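Local coordinates for protein CEP104 (Gallus gallus, PDB 5JO8) that is a centriolar protein whose TOG domain, the part modelled here, probably binds tubulin or microtubules, at residues A[41-44]-A[45-49]; A[76-79]-A[80-83]; A[64-67]-A[68-72]; A[196-199]-A[200-204]; A[266-269]-A[270-274]. All coordinates share one frame; numbering follows the deposited sequence.

Contact 1 (A[41-44]-A[45-49])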
loop_
_atom_site.group_PDB
_atom_site.type_symbol
_atom_site.label_atom_id
_atom_site.label_comp_id
_atom_site.label_asym_id
_atom_site.label_seq_id
_atom_site.Cartn_x
_atom_site.Cartn_y
_atom_site.Cartn_z
ATOM N N PHE A 41 -17.319 19.194 -3.391
ATOM C CA PHE A 41 -17.176 19.715 -2.032
ATOM C C PHE A 41 -17.205 21.232 -1.888
ATOM O O PHE A 41 -17.302 21.744 -0.777
ATOM C CB PHE A 41 -15.878 19.199 -1.413
ATOM C CG PHE A 41 -15.826 17.716 -1.293
ATOM C CD1 PHE A 41 -16.748 17.038 -0.512
ATOM C CD2 PHE A 41 -14.848 16.993 -1.954
ATOM C CE1 PHE A 41 -16.696 15.660 -0.394
ATOM C CE2 PHE A 41 -14.799 15.619 -1.842
ATOM C CZ PHE A 41 -15.718 14.952 -1.070
ATOM N N GLY A 42 -17.081 21.943 -2.999
ATOM C CA GLY A 42 -16.987 23.387 -2.944
ATOM C C GLY A 42 -15.553 23.861 -2.856
ATOM O O GLY A 42 -14.668 23.141 -2.372
ATOM N N GLU A 43 -15.313 25.078 -3.326
ATOM C CA GLU A 43 -13.958 25.594 -3.388
ATOM C C GLU A 43 -13.365 25.867 -2.007
ATOM O O GLU A 43 -12.156 25.709 -1.808
ATOM C CB GLU A 43 -13.880 26.839 -4.282
ATOM C CG GLU A 43 -12.473 27.394 -4.423
ATOM C CD GLU A 43 -12.355 28.449 -5.500
ATOM O OE1 GLU A 43 -13.315 28.618 -6.278
ATOM O OE2 GLU A 43 -11.292 29.104 -5.563
ATOM N N ALA A 44 -14.205 26.253 -1.046
ATOM C CA ALA A 44 -13.721 26.574 0.297
ATOM C C ALA A 44 -13.042 25.370 0.953
ATOM O O ALA A 44 -11.931 25.481 1.485
ATOM C CB ALA A 44 -14.860 27.091 1.175
ATOM N N LEU A 45 -13.703 24.217 0.893
ATOM C CA LEU A 45 -13.139 23.000 1.459
ATOM C C LEU A 45 -11.845 22.626 0.748
ATOM O O LEU A 45 -10.854 22.292 1.399
ATOM C CB LEU A 45 -14.141 21.842 1.399
ATOM C CG LEU A 45 -13.712 20.529 2.066
ATOM C CD1 LEU A 45 -14.935 19.785 2.591
ATOM C CD2 LEU A 45 -12.923 19.642 1.093
ATOM N N VAL A 46 -11.863 22.641 -0.582
ATOM C CA VAL A 46 -10.676 22.249 -1.342
ATOM C C VAL A 46 -9.515 23.202 -1.074
ATOM O O VAL A 46 -8.365 22.775 -0.930
ATOM C CB VAL A 46 -10.990 22.095 -2.847
ATOM C CG1 VAL A 46 -9.718 21.863 -3.650
ATOM C CG2 VAL A 46 -11.966 20.953 -3.061
ATOM N N SER A 47 -9.815 24.496 -0.981
ATOM C CA SER A 47 -8.790 25.466 -0.617
ATOM C C SER A 47 -8.171 25.114 0.730
ATOM O O SER A 47 -6.958 25.263 0.921
ATOM C CB SER A 47 -9.374 26.884 -0.585
ATOM O OG SER A 47 -9.806 27.267 -1.883
ATOM N N GLY A 48 -8.997 24.653 1.668
ATOM C CA GLY A 48 -8.485 24.175 2.943
ATOM C C GLY A 48 -7.540 22.994 2.774
ATOM O O GLY A 48 -6.453 22.967 3.352
ATOM N N ALA A 49 -7.945 22.017 1.971
ATOM C CA ALA A 49 -7.108 20.837 1.715
ATOM C C ALA A 49 -5.750 21.188 1.092
ATOM O O ALA A 49 -4.758 20.486 1.308
ATOM C CB ALA A 49 -7.854 19.833 0.833
HETATM O O HOH W 1 -16.700 24.103 0.353
HETATM O O HOH W 2 -9.311 29.344 -3.631
#
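The junction where helix 35-41 ends and helix 43-49 begins brings Phe41 against Leu45 and Glu43 against Ser47, within the all-helical TOG domain. Gly42 makes the corner: it leaves helical geometry with positive phi (91°) and takes the N-cap position of the second helix. At these backbone angles a CB would be jammed against the carbonyl oxygen of Phe41, so the sharp turn suits a residue without a side chain. Its own carbonyl receives Val46 N in a weak bond. The next turn is held more firmly at Glu43 O, which accepts twice from one residue: Ser47 N at 2.8 Å, and Ser47 OG at 2.8 Å from above the carbonyl plane, 42° out of it. The serine hydroxyl can fold back this way because OG sits anti to the carbonyl carbon and beside the backbone N (chi1 -64°). A water gives one hydrogen to Ser47 OG and one to Glu43 OE2, linking the two side chains a turn apart. A second water spans the corner, donating to Phe41 O and accepting from Leu45 N. On the apolar side, Leu45 CD2 packs 3.9 Å from Phe41 CB. The Phe41 ring runs on between helix 54-69, at Val64 and Leu68, and helix 77-94, at Met83, Ala86 and Leu90, while Val46 turns back onto Ala37 and Ile38 of helix 35-41.

Contact 2 (A[76-79]-A[80-83])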
loop_
_atom_site.group_PDB
_atom_site.type_symbol
_atom_site.label_atom_id
_atom_site.label_comp_id
_atom_site.label_asym_id
_atom_site.label_seq_id
_atom_site.Cartn_x
_atom_site.Cartn_y
_atom_site.Cartn_z
ATOM N N PRO A 76 -28.596 9.751 -5.103
ATOM C CA PRO A 76 -28.383 9.032 -6.365
ATOM C C PRO A 76 -27.002 8.406 -6.414
ATOM O O PRO A 76 -26.037 9.015 -5.939
ATOM C CB PRO A 76 -28.503 10.133 -7.418
ATOM C CG PRO A 76 -29.490 11.088 -6.808
ATOM C CD PRO A 76 -29.138 11.104 -5.334
ATOM N N LYS A 77 -26.917 7.200 -6.952
ATOM C CA LYS A 77 -25.654 6.465 -6.957
ATOM C C LYS A 77 -24.521 7.205 -7.660
ATOM O O LYS A 77 -23.363 7.096 -7.256
ATOM C CB LYS A 77 -25.844 5.087 -7.589
ATOM C CG LYS A 77 -26.874 4.217 -6.887
ATOM C CD LYS A 77 -26.511 3.980 -5.427
ATOM C CE LYS A 77 -27.410 2.923 -4.807
ATOM N NZ LYS A 77 -27.316 2.869 -3.327
ATOM N N GLU A 78 -24.845 7.949 -8.709
ATOM C CA GLU A 78 -23.839 8.663 -9.479
ATOM C C GLU A 78 -23.196 9.756 -8.622
ATOM O O GLU A 78 -21.985 9.977 -8.691
ATOM C CB GLU A 78 -24.462 9.243 -10.760
ATOM C CG GLU A 78 -23.492 9.993 -11.665
ATOM C CD GLU A 78 -22.394 9.110 -12.248
ATOM O OE1 GLU A 78 -22.548 7.868 -12.253
ATOM O OE2 GLU A 78 -21.373 9.667 -12.708
ATOM N N ASP A 79 -24.016 10.421 -7.813
ATOM C CA ASP A 79 -23.540 11.443 -6.888
ATOM C C ASP A 79 -22.649 10.830 -5.824
ATOM O O ASP A 79 -21.612 11.391 -5.478
ATOM C CB ASP A 79 -24.703 12.150 -6.196
ATOM C CG ASP A 79 -25.549 12.974 -7.152
ATOM O OD1 ASP A 79 -25.110 13.231 -8.296
ATOM O OD2 ASP A 79 -26.656 13.378 -6.740
ATOM N N LEU A 80 -23.075 9.701 -5.277
ATOM C CA LEU A 80 -22.244 8.985 -4.316
ATOM C C LEU A 80 -20.914 8.526 -4.917
ATOM O O LEU A 80 -19.884 8.576 -4.242
ATOM C CB LEU A 80 -22.993 7.797 -3.732
ATOM C CG LEU A 80 -24.250 8.114 -2.914
ATOM C CD1 LEU A 80 -25.101 6.861 -2.814
ATOM C CD2 LEU A 80 -23.886 8.655 -1.525
ATOM N N ARG A 81 -20.917 8.078 -6.172
ATOM C CA ARG A 81 -19.662 7.697 -6.832
ATOM C C ARG A 81 -18.760 8.904 -7.024
ATOM O O ARG A 81 -17.573 8.845 -6.729
ATOM C CB ARG A 81 -19.919 7.084 -8.213
ATOM C CG ARG A 81 -20.283 5.615 -8.246
ATOM C CD ARG A 81 -20.396 5.119 -9.702
ATOM N NE ARG A 81 -21.546 5.669 -10.433
ATOM C CZ ARG A 81 -22.763 5.126 -10.450
ATOM N NH1 ARG A 81 -23.015 4.020 -9.761
ATOM N NH2 ARG A 81 -23.740 5.698 -11.147
ATOM N N ASN A 82 -19.314 9.991 -7.548
ATOM C CA ASN A 82 -18.526 11.199 -7.772
ATOM C C ASN A 82 -17.931 11.713 -6.465
ATOM O O ASN A 82 -16.801 12.197 -6.432
ATOM C CB ASN A 82 -19.374 12.289 -8.429
ATOM C CG ASN A 82 -19.793 11.926 -9.827
ATOM O OD1 ASN A 82 -19.160 11.094 -10.480
ATOM N ND2 ASN A 82 -20.863 12.550 -10.303
ATOM N N MET A 83 -18.699 11.611 -5.391
ATOM C CA MET A 83 -18.213 12.047 -4.095
ATOM C C MET A 83 -17.061 11.171 -3.615
ATOM O O MET A 83 -16.090 11.682 -3.064
ATOM C CB MET A 83 -19.340 12.040 -3.076
ATOM C CG MET A 83 -18.956 12.678 -1.771
ATOM S SD MET A 83 -20.386 12.868 -0.694
ATOM C CE MET A 83 -21.456 13.864 -1.724
HETATM O O HOH W 3 -22.405 14.122 -8.875
#
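Arg81 grips Glu78 side-on, and both nitrogens go to the same oxygen: NH2 lies 2.7 Å from Glu78 OE1 and NE lies 3.0 Å from that same OE1. The oxygen sits in the guanidinium plane, but the carboxylate is turned 55° against it, so NH2 meets the anti lone pair of OE1 while NE comes in from above the carboxylate plane. Bends in both chains make this possible, Glu78 at chi2 (64°) and Arg81 at chi3 (-69°), curling the two ends together across the helix surface. The guanidinium also lies flat over the backbone, with Lys77 O 3.8 Å above its plane and over its centre. One step round, a water donates to Asp79 OD1 and accepts from Asn82 ND2 at 2.6 Å, joining two side chains three residues apart. All this decorates the first turns of helix 77-94, where Pro76 is the N-cap residue and its carbonyl takes Leu80 N at 3.1 Å in the opening bond of the i to i+4 ladder. On the flank, Lys77 CD passes 4.1 Å from Leu80 CD1, and Lys77 NZ goes on to bond the carbonyl of His121 at the end of helix 100-121. Inward, Leu80 packs on Met71 and Thr75 of the preceding loop, and Met83 reaches Met71, Tyr117 of helix 100-121, and Val40 and Phe41 of helix 35-41.

Contact 3 (A[64-67]-A[68-72])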
loop_
_atom_site.group_PDB
_atom_site.type_symbol
_atom_site.label_atom_id
_atom_site.label_comp_id
_atom_site.label_asym_id
_atom_site.label_seq_id
_atom_site.Cartn_x
_atom_site.Cartn_y
_atom_site.Cartn_z
ATOM N N VAL A 64 -14.575 16.296 4.959
ATOM C CA VAL A 64 -14.919 15.345 3.912
ATOM C C VAL A 64 -15.433 14.071 4.553
ATOM O O VAL A 64 -16.434 13.509 4.100
ATOM C CB VAL A 64 -13.726 15.082 2.980
ATOM C CG1 VAL A 64 -14.021 13.921 2.024
ATOM C CG2 VAL A 64 -13.375 16.334 2.211
ATOM N N TYR A 65 -14.767 13.627 5.616
ATOM C CA TYR A 65 -15.216 12.463 6.359
ATOM C C TYR A 65 -16.656 12.669 6.828
ATOM O O TYR A 65 -17.513 11.813 6.629
ATOM C CB TYR A 65 -14.292 12.218 7.563
ATOM C CG TYR A 65 -14.851 11.229 8.561
ATOM C CD1 TYR A 65 -15.714 11.650 9.574
ATOM C CD2 TYR A 65 -14.538 9.877 8.488
ATOM C CE1 TYR A 65 -16.247 10.763 10.471
ATOM C CE2 TYR A 65 -15.073 8.973 9.401
ATOM C CZ TYR A 65 -15.921 9.435 10.390
ATOM O OH TYR A 65 -16.471 8.566 11.297
ATOM N N LYS A 66 -16.921 13.807 7.458
ATOM C CA LYS A 66 -18.279 14.106 7.902
ATOM C C LYS A 66 -19.298 14.148 6.751
ATOM O O LYS A 66 -20.396 13.584 6.864
ATOM C CB LYS A 66 -18.307 15.426 8.666
ATOM C CG LYS A 66 -19.694 15.808 9.156
ATOM C CD LYS A 66 -19.606 16.991 10.097
ATOM C CE LYS A 66 -20.982 17.481 10.506
ATOM N NZ LYS A 66 -21.708 16.474 11.317
ATOM N N LYS A 67 -18.946 14.810 5.653
ATOM C CA LYS A 67 -19.873 14.943 4.522
ATOM C C LYS A 67 -20.236 13.564 3.953
ATOM O O LYS A 67 -21.409 13.271 3.700
ATOM C CB LYS A 67 -19.278 15.844 3.436
ATOM C CG LYS A 67 -20.194 16.078 2.226
ATOM C CD LYS A 67 -21.384 16.937 2.598
ATOM C CE LYS A 67 -22.300 17.163 1.402
ATOM N NZ LYS A 67 -21.592 17.839 0.279
ATOM N N LEU A 68 -19.239 12.709 3.745
ATOM C CA LEU A 68 -19.522 11.367 3.244
ATOM C C LEU A 68 -20.313 10.510 4.233
ATOM O O LEU A 68 -21.246 9.820 3.819
ATOM C CB LEU A 68 -18.236 10.651 2.831
ATOM C CG LEU A 68 -17.804 10.889 1.380
ATOM C CD1 LEU A 68 -17.314 12.314 1.188
ATOM C CD2 LEU A 68 -16.716 9.892 0.967
ATOM N N MET A 69 -19.957 10.557 5.523
ATOM C CA MET A 69 -20.642 9.758 6.541
ATOM C C MET A 69 -22.125 10.121 6.651
ATOM O O MET A 69 -22.961 9.272 6.960
ATOM C CB MET A 69 -19.970 9.910 7.917
ATOM C CG MET A 69 -18.685 9.088 8.076
ATOM S SD MET A 69 -19.002 7.315 8.045
ATOM C CE MET A 69 -19.901 7.108 9.586
ATOM N N GLU A 70 -22.447 11.376 6.377
ATOM C CA GLU A 70 -23.815 11.850 6.568
ATOM C C GLU A 70 -24.673 11.797 5.304
ATOM O O GLU A 70 -25.841 12.182 5.331
ATOM C CB GLU A 70 -23.813 13.240 7.208
ATOM C CG GLU A 70 -23.261 13.197 8.627
ATOM C CD GLU A 70 -23.219 14.552 9.313
ATOM O OE1 GLU A 70 -23.480 15.581 8.646
ATOM O OE2 GLU A 70 -22.921 14.577 10.529
ATOM N N MET A 71 -24.112 11.299 4.200
ATOM C CA MET A 71 -24.898 11.141 2.975
ATOM C C MET A 71 -25.997 10.106 3.173
ATOM O O MET A 71 -25.732 8.972 3.575
ATOM C CB MET A 71 -24.011 10.714 1.802
ATOM C CG MET A 71 -22.952 11.717 1.421
ATOM S SD MET A 71 -23.622 13.327 1.002
ATOM C CE MET A 71 -24.758 12.893 -0.316
ATOM N N SER A 72 -27.232 10.510 2.887
ATOM C CA SER A 72 -28.379 9.618 3.002
ATOM C C SER A 72 -28.313 8.519 1.947
ATOM O O SER A 72 -27.749 8.718 0.873
ATOM C CB SER A 72 -29.677 10.410 2.847
ATOM O OG SER A 72 -30.784 9.545 2.656
HETATM O O HOH W 4 -24.337 17.833 9.758
#
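Regular i to i+4 bonds run from Leu68 N to Val64 O and from Met69 N to Tyr65 O before helix 54-69 ends, where Glu70 N bonds Lys66 O at 3.1 Å, makes a weak second bond to Lys67 O, and Met71 N falls back on Leu68 O. Three kinds of side-chain contact lie around this last turn. Met69 sets its CG over one face of the Tyr65 ring, 3.6 Å above the plane and offset toward the rim, a CH-pi contact with CG 3.8 Å from the ring centroid. Its sulfur follows obliquely, SD standing 4.9 Å from the same Tyr65 centroid in a Met-aromatic contact. The tyrosine ring is turned toward the next turn because CG is anti to the backbone N (chi1 167°). Lys108 of helix 100-121 adds a cation-pi contact to the same ring. On the outer side Lys66 runs out extended and bends only at chi4 (66°), which brings NZ onto Glu70 OE2 in a salt bridge modelled so short that its exact length is doubtful; a water donates to the other oxygen, Glu70 OE1, at 2.7 Å. On the buried side Val64 CG1 and Leu68 CD1 lie side by side, 3.8 Å apart, both pointing into the layer formed with Phe41 and Ala87. Past the helix end, Met71 CG touches Lys67 O at 3.2 Å. The chemistry thus changes round the turn: aliphatic carbon faces helices 35-41 and 77-94, a polarisable sulfur and ring face Met112 of helix 100-121, and opposite charges, probably moderated by solvent, pair outside where the helix ends.

Contact 4 (A[196-199]-A[200-204])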
loop_
_atom_site.group_PDB
_atom_site.type_symbol
_atom_site.label_atom_id
_atom_site.label_comp_id
_atom_site.label_asym_id
_atom_site.label_seq_id
_atom_site.Cartn_x
_atom_site.Cartn_y
_atom_site.Cartn_z
ATOM N N LEU A 196 6.981 -6.293 4.544
ATOM C CA LEU A 196 5.545 -6.378 4.258
ATOM C C LEU A 196 5.170 -7.699 3.600
ATOM O O LEU A 196 4.195 -8.345 3.993
ATOM C CB LEU A 196 5.084 -5.212 3.380
ATOM C CG LEU A 196 4.682 -3.967 4.170
ATOM C CD1 LEU A 196 4.544 -2.763 3.256
ATOM C CD2 LEU A 196 3.381 -4.220 4.911
ATOM N N VAL A 197 5.951 -8.103 2.604
ATOM C CA VAL A 197 5.725 -9.380 1.943
ATOM C C VAL A 197 5.871 -10.508 2.962
ATOM O O VAL A 197 5.001 -11.373 3.057
ATOM C CB VAL A 197 6.681 -9.586 0.738
ATOM C CG1 VAL A 197 6.553 -11.004 0.188
ATOM C CG2 VAL A 197 6.385 -8.562 -0.361
ATOM N N GLU A 198 6.959 -10.496 3.736
ATOM C CA GLU A 198 7.202 -11.577 4.675
ATOM C C GLU A 198 6.045 -11.693 5.653
ATOM O O GLU A 198 5.565 -12.792 5.944
ATOM C CB GLU A 198 8.489 -11.337 5.458
ATOM C CG GLU A 198 8.816 -12.455 6.437
ATOM C CD GLU A 198 9.966 -12.122 7.357
ATOM O OE1 GLU A 198 10.621 -13.074 7.825
ATOM O OE2 GLU A 198 10.208 -10.923 7.626
ATOM N N CYS A 199 5.603 -10.546 6.151
ATOM C CA CYS A 199 4.558 -10.496 7.157
ATOM C C CYS A 199 3.216 -10.958 6.594
ATOM O O CYS A 199 2.556 -11.836 7.160
ATOM C CB CYS A 199 4.445 -9.071 7.699
ATOM S SG CYS A 199 3.053 -8.778 8.803
ATOM N N LEU A 200 2.816 -10.377 5.471
ATOM C CA LEU A 200 1.524 -10.719 4.888
ATOM C C LEU A 200 1.485 -12.138 4.324
ATOM O O LEU A 200 0.449 -12.801 4.373
ATOM C CB LEU A 200 1.091 -9.675 3.852
ATOM C CG LEU A 200 0.630 -8.361 4.493
ATOM C CD1 LEU A 200 0.438 -7.283 3.449
ATOM C CD2 LEU A 200 -0.647 -8.586 5.281
ATOM N N LEU A 201 2.611 -12.613 3.804
ATOM C CA LEU A 201 2.684 -13.984 3.312
ATOM C C LEU A 201 2.435 -14.988 4.443
ATOM O O LEU A 201 1.664 -15.934 4.283
ATOM C CB LEU A 201 4.037 -14.238 2.657
ATOM C CG LEU A 201 4.263 -15.597 2.005
ATOM C CD1 LEU A 201 3.141 -15.905 1.020
ATOM C CD2 LEU A 201 5.615 -15.593 1.311
ATOM N N LYS A 202 3.076 -14.778 5.587
ATOM C CA LYS A 202 2.867 -15.653 6.737
ATOM C C LYS A 202 1.397 -15.710 7.122
ATOM O O LYS A 202 0.837 -16.787 7.327
ATOM C CB LYS A 202 3.656 -15.157 7.946
ATOM C CG LYS A 202 5.146 -15.341 7.877
ATOM C CD LYS A 202 5.760 -14.891 9.193
ATOM C CE LYS A 202 7.259 -14.761 9.092
ATOM N NZ LYS A 202 7.840 -14.255 10.366
ATOM N N GLU A 203 0.782 -14.535 7.214
ATOM C CA GLU A 203 -0.598 -14.400 7.658
ATOM C C GLU A 203 -1.624 -14.907 6.638
ATOM O O GLU A 203 -2.637 -15.501 7.014
ATOM C CB GLU A 203 -0.886 -12.937 7.984
ATOM C CG GLU A 203 -2.148 -12.723 8.777
ATOM C CD GLU A 203 -2.207 -11.344 9.394
ATOM O OE1 GLU A 203 -1.167 -10.652 9.406
ATOM O OE2 GLU A 203 -3.294 -10.955 9.870
ATOM N N MET A 204 -1.366 -14.682 5.352
ATOM C CA MET A 204 -2.385 -14.920 4.333
ATOM C C MET A 204 -2.182 -16.206 3.539
ATOM O O MET A 204 -3.139 -16.763 3.007
ATOM C CB MET A 204 -2.450 -13.735 3.369
ATOM C CG MET A 204 -2.590 -12.384 4.053
ATOM S SD MET A 204 -2.722 -11.021 2.877
ATOM C CE MET A 204 -4.388 -11.271 2.284
#
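Among the polar contacts, four backbone bonds make an unbroken i to i+4 ladder, from Leu200 N to Leu196 O (2.9 Å) through to Glu203 N to Cys199 O (3.2 Å). The charged pair of Glu198 and Lys202 is looser: OE1 and NZ are 3.9 Å apart, a long salt bridge; Glu198 OE1 has its firmer partner in Arg237 NE on helix 229-245. Van der Waals contact carries more of that pair. Both chains are extended and lie side by side, pointing the same way, so that Glu198 CG meets Lys202 CE at 3.8 Å, while Lys202 CG rests 3.2 Å from Glu198 O, placed there by a chi1 of -72° with CG beside the backbone N. An alanine in place of Glu198 would remove both carboxylate oxygens and is likely to leave Arg237 without its acidic mate and the Lys202 chain without its neighbour. The leucines are further apart, Leu196 CD2 lying 4.5 Å from Leu200 CD1, and both pack on Leu177 of helix 173-177. Val197, which also touches Leu177, presses on Ile238 and Leu201 on Met242, both of helix 229-245, so helix 187-204 is sandwiched between its neighbours, as in the stacked HEAT-type helical repeats of TOG domains.

Contact 5 (A[266-269]-A[270-274])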
loop_
_atom_site.group_PDB
_atom_site.type_symbol
_atom_site.label_atom_id
_atom_site.label_comp_id
_atom_site.label_asym_id
_atom_site.label_seq_id
_atom_site.Cartn_x
_atom_site.Cartn_y
_atom_site.Cartn_z
ATOM N N LEU A 266 25.562 -16.030 -0.584
ATOM C CA LEU A 266 24.109 -16.160 -0.509
ATOM C C LEU A 266 23.635 -17.570 -0.825
ATOM O O LEU A 266 22.799 -18.122 -0.112
ATOM C CB LEU A 266 23.428 -15.172 -1.461
ATOM C CG LEU A 266 23.118 -13.775 -0.925
ATOM C CD1 LEU A 266 22.597 -12.892 -2.047
ATOM C CD2 LEU A 266 22.111 -13.853 0.214
ATOM N N TYR A 267 24.175 -18.150 -1.898
ATOM C CA TYR A 267 23.736 -19.470 -2.348
ATOM C C TYR A 267 24.237 -20.593 -1.449
ATOM O O TYR A 267 23.529 -21.576 -1.216
ATOM C CB TYR A 267 24.100 -19.694 -3.821
ATOM C CG TYR A 267 23.391 -18.691 -4.697
ATOM C CD1 TYR A 267 22.146 -18.971 -5.232
ATOM C CD2 TYR A 267 23.941 -17.439 -4.933
ATOM C CE1 TYR A 267 21.480 -18.036 -6.012
ATOM C CE2 TYR A 267 23.292 -16.504 -5.707
ATOM C CZ TYR A 267 22.061 -16.803 -6.246
ATOM O OH TYR A 267 21.416 -15.861 -7.016
ATOM N N LYS A 268 25.449 -20.431 -0.923
ATOM C CA LYS A 268 25.921 -21.312 0.133
ATOM C C LYS A 268 24.928 -21.263 1.306
ATOM O O LYS A 268 24.448 -22.295 1.765
ATOM C CB LYS A 268 27.334 -20.910 0.568
ATOM C CG LYS A 268 27.937 -21.802 1.632
ATOM C CD LYS A 268 29.343 -21.347 2.000
ATOM C CE LYS A 268 29.793 -21.958 3.317
ATOM N NZ LYS A 268 29.856 -23.445 3.257
ATOM N N THR A 269 24.576 -20.061 1.753
ATOM C CA THR A 269 23.595 -19.908 2.828
ATOM C C THR A 269 22.244 -20.541 2.469
ATOM O O THR A 269 21.640 -21.253 3.270
ATOM C CB THR A 269 23.393 -18.419 3.183
ATOM O OG1 THR A 269 24.634 -17.858 3.629
ATOM C CG2 THR A 269 22.345 -18.259 4.281
ATOM N N LEU A 270 21.775 -20.274 1.253
ATOM C CA LEU A 270 20.497 -20.792 0.785
ATOM C C LEU A 270 20.474 -22.322 0.785
ATOM O O LEU A 270 19.604 -22.944 1.405
ATOM C CB LEU A 270 20.221 -20.266 -0.630
ATOM C CG LEU A 270 18.791 -20.073 -1.137
ATOM C CD1 LEU A 270 17.915 -19.394 -0.096
ATOM C CD2 LEU A 270 18.824 -19.243 -2.411
ATOM N N PHE A 271 21.429 -22.928 0.081
ATOM C CA PHE A 271 21.430 -24.386 -0.075
ATOM C C PHE A 271 21.771 -25.125 1.227
ATOM O O PHE A 271 21.134 -26.133 1.549
ATOM C CB PHE A 271 22.322 -24.820 -1.249
ATOM C CG PHE A 271 21.775 -24.429 -2.600
ATOM C CD1 PHE A 271 20.544 -24.901 -3.025
ATOM C CD2 PHE A 271 22.491 -23.592 -3.436
ATOM C CE1 PHE A 271 20.034 -24.537 -4.261
ATOM C CE2 PHE A 271 21.990 -23.229 -4.681
ATOM C CZ PHE A 271 20.758 -23.699 -5.088
ATOM N N ASP A 272 22.734 -24.610 1.989
ATOM C CA ASP A 272 23.014 -25.187 3.312
ATOM C C ASP A 272 21.790 -25.089 4.208
ATOM O O ASP A 272 21.477 -26.019 4.958
ATOM C CB ASP A 272 24.192 -24.495 3.996
ATOM C CG ASP A 272 25.521 -24.893 3.406
ATOM O OD1 ASP A 272 25.575 -25.911 2.680
ATOM O OD2 ASP A 272 26.508 -24.181 3.676
ATOM N N GLY A 273 21.103 -23.950 4.129
ATOM C CA GLY A 273 19.892 -23.738 4.896
ATOM C C GLY A 273 18.830 -24.747 4.528
ATOM O O GLY A 273 18.154 -25.285 5.400
ATOM N N PHE A 274 18.670 -25.003 3.225
ATOM C CA PHE A 274 17.727 -26.010 2.775
ATOM C C PHE A 274 18.062 -27.374 3.386
ATOM O O PHE A 274 17.182 -28.096 3.861
ATOM C CB PHE A 274 17.743 -26.129 1.247
ATOM C CG PHE A 274 17.128 -24.959 0.512
ATOM C CD1 PHE A 274 16.301 -24.040 1.152
ATOM C CD2 PHE A 274 17.374 -24.796 -0.843
ATOM C CE1 PHE A 274 15.744 -22.974 0.445
ATOM C CE2 PHE A 274 16.821 -23.745 -1.550
ATOM C CZ PHE A 274 16.005 -22.834 -0.909
HETATM O O HOH W 5 28.599 -25.491 3.088
#
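Tyr267 and Phe271 meet one turn apart on the amphipathic helix 265-276, the last helix of the modelled chain. Its packed side starts with the backbone: Phe271 N bonds Tyr267 O nearly straight, at 2.8 Å and 173°. The phenylalanine ring passes close by that same carbonyl at an oblique angle, Phe271 CD2 standing 3.2 Å from Tyr267 O, because CG lies anti to the carbonyl carbon and beside the backbone N (chi1 -69°). Farther along, Phe271 CE2 comes 4.2 Å from Tyr267 CB, at the edge of the tyrosine ring and near its plane, so the two rings do not stack. Leu270 CD2 approaches the tyrosine ring obliquely, 4.4 Å from Tyr267 CD1, and its side chain continues onto Leu236 and Ile239 of helix 229-245. Beyond the tyrosine, Phe271 packs on Asp257 and Arg262 of the loop before this helix; a serine in its place would probably open a gap between Tyr267 and that loop, losing the ring that fills it. The next turn is closed by Gly273 N, which bonds Thr269 O at 2.9 Å. The other side is looser. Lys268 and Asp272 cross without gripping: Lys268 NZ is 3.5 Å from Asp272 OD2 in a weak salt bridge, and a water placed rather close to both bridges the same two atoms. The firmer charge partner of Asp272 is Arg262, which meets OD1. The lysine's nearest side-chain approach is through its methylene, Lys268 CG lying 3.4 Å from Asp272 OD2.

Contacts 1, 2 and 3 belong to one bundle at the N-terminal end: Met83 CG of contact 2 sits 3.4 Å from Leu68 CD1 of contact 3, and Leu45 CD2 of contact 1 lies 3.5 Å from Val64 CG2. Each keeps an apolar side in that shared core and most of its charges outward, but the polar chemistry differs: a twice-used carbonyl at a corner, a side-on arginine grip at a helix start, a lysine-glutamate pair at a helix end. Contacts 4 and 5, centres 22 Å apart without touching, are likewise partly buried; both pack against helix 229-245, and in each a loose acid-lysine pair on the more exposed side defers to an arginine outside the segments.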